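Local coordinates for arginyl-trna synthetase (Thermus thermophilus, PDB 1IQ0), which probably joins L-arginine to its cognate tRNA at the expense of ATP, as a monomeric class I aminoacyl-tRNA synthetase, at residues 435-440 / 469-474. Residues are numbered along the deposited sequence; the frame is centred on the assembly and turned at random.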
# COMPACT_ATOMS: atom_id res chain seq x y z
N ARG A 435 -9.92 15.89 -12.38
CA ARG A 435 -9.94 14.48 -11.99
C ARG A 435 -8.62 14.09 -11.32
O ARG A 435 -8.61 13.43 -10.28
CB ARG A 435 -10.16 13.58 -13.21
CG ARG A 435 -10.32 12.09 -12.86
CD ARG A 435 -10.30 11.21 -14.11
NE ARG A 435 -8.98 11.15 -14.72
CZ ARG A 435 -7.94 10.50 -14.19
NH1 ARG A 435 -8.08 9.85 -13.04
NH2 ARG A 435 -6.76 10.51 -14.80
N MET A 436 -7.51 14.50 -11.92
CA MET A 436 -6.20 14.18 -11.40
C MET A 436 -5.97 14.78 -10.02
O MET A 436 -5.42 14.12 -9.14
CB MET A 436 -5.11 14.67 -12.35
CG MET A 436 -5.07 13.92 -13.66
SD MET A 436 -3.58 14.24 -14.62
CE MET A 436 -3.92 13.24 -16.08
N VAL A 437 -6.39 16.03 -9.84
CA VAL A 437 -6.22 16.70 -8.56
C VAL A 437 -7.08 16.06 -7.47
O VAL A 437 -6.61 15.86 -6.35
CB VAL A 437 -6.57 18.20 -8.69
CG1 VAL A 437 -6.47 18.88 -7.34
CG2 VAL A 437 -5.63 18.86 -9.68
N ALA A 438 -8.33 15.74 -7.79
CA ALA A 438 -9.22 15.11 -6.83
C ALA A 438 -8.69 13.73 -6.44
O ALA A 438 -8.68 13.37 -5.26
CB ALA A 438 -10.63 14.98 -7.41
N LEU A 439 -8.24 12.97 -7.44
CA LEU A 439 -7.70 11.63 -7.21
C LEU A 439 -6.43 11.71 -6.36
O LEU A 439 -6.21 10.88 -5.48
CB LEU A 439 -7.37 10.95 -8.55
CG LEU A 439 -6.74 9.56 -8.47
CD1 LEU A 439 -7.71 8.60 -7.78
CD2 LEU A 439 -6.41 9.06 -9.87
N GLY A 440 -5.60 12.71 -6.65
CA GLY A 440 -4.36 12.89 -5.92
C GLY A 440 -4.61 13.27 -4.47
O GLY A 440 -3.91 12.83 -3.56
N THR A 469 -0.43 17.81 1.22
CA THR A 469 -1.43 17.09 0.45
C THR A 469 -0.89 16.55 -0.87
O THR A 469 0.23 16.87 -1.27
CB THR A 469 -2.56 18.05 0.11
OG1 THR A 469 -2.04 19.04 -0.78
CG2 THR A 469 -3.08 18.75 1.36
N GLY A 470 -1.71 15.76 -1.56
CA GLY A 470 -1.32 15.23 -2.86
C GLY A 470 -1.18 16.37 -3.86
O GLY A 470 -0.22 16.41 -4.63
N PRO A 471 -2.15 17.29 -3.91
CA PRO A 471 -2.06 18.41 -4.86
C PRO A 471 -0.78 19.23 -4.66
O PRO A 471 -0.22 19.75 -5.63
CB PRO A 471 -3.33 19.20 -4.57
CG PRO A 471 -4.32 18.11 -4.22
CD PRO A 471 -3.49 17.24 -3.28
N TYR A 472 -0.33 19.35 -3.41
CA TYR A 472 0.90 20.08 -3.09
C TYR A 472 2.06 19.44 -3.85
O TYR A 472 2.81 20.13 -4.55
CB TYR A 472 1.18 20.02 -1.59
CG TYR A 472 2.49 20.66 -1.15
CD1 TYR A 472 2.65 22.05 -1.12
CD2 TYR A 472 3.57 19.87 -0.74
CE1 TYR A 472 3.84 22.63 -0.69
CE2 TYR A 472 4.76 20.43 -0.31
CZ TYR A 472 4.89 21.81 -0.29
OH TYR A 472 6.08 22.35 0.16
N VAL A 473 2.20 18.12 -3.72
CA VAL A 473 3.27 17.41 -4.40
C VAL A 473 3.08 17.48 -5.92
O VAL A 473 4.05 17.63 -6.67
CB VAL A 473 3.34 15.92 -3.97
CG1 VAL A 473 4.52 15.23 -4.64
CG2 VAL A 473 3.46 15.83 -2.44
N GLN A 474 1.83 17.37 -6.37
CA GLN A 474 1.56 17.44 -7.80
C GLN A 474 1.98 18.80 -8.36
O GLN A 474 2.56 18.89 -9.44
CB GLN A 474 0.07 17.21 -8.09
CG GLN A 474 -0.44 15.78 -7.82
CD GLN A 474 -1.93 15.64 -8.13
OE1 GLN A 474 -2.74 16.43 -7.65
NE2 GLN A 474 -2.28 14.64 -8.92
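G470, right after the N-cap T469, whose OG1 accepts from Y472 N, opens helix 470-487 against G440 of helix 430-448. The two glycine CA atoms lie 4.9 Å apart, and G440 O rests 3.6 Å from G470 CA. A side chain on G470 would run into that carbonyl. P471 comes next. Its CG packs on V437 CG1 at 3.9 Å and lies equally close to V437 O. V437 CG1, anti to the backbone N (chi1 177°), is the branch that meets the proline. Q474, one turn on, reaches across with its chain extended beyond CG. Q474 NE2 donates to M436 O at 3.2 Å, nearly straight at 166°. The donor sits above the carbonyl plane, on the face opposite G440 N, the helical donor to the same oxygen. NE2 also bonds P587 O in the C-terminal tail, while Q474 OE1 lies 3.6 Å from V437 CA. An alanine at Q474 would probably cost M436 O its second donor and P587 O this one, and open a gap beside G440. One buried amide thus ties a catalytic-domain helix, the helix leading into the anticodon-binding region and the chain's tail together. Q474 OE1 is buried with no partner in the model, so the amide is held through its NH2 end, by two carbonyls.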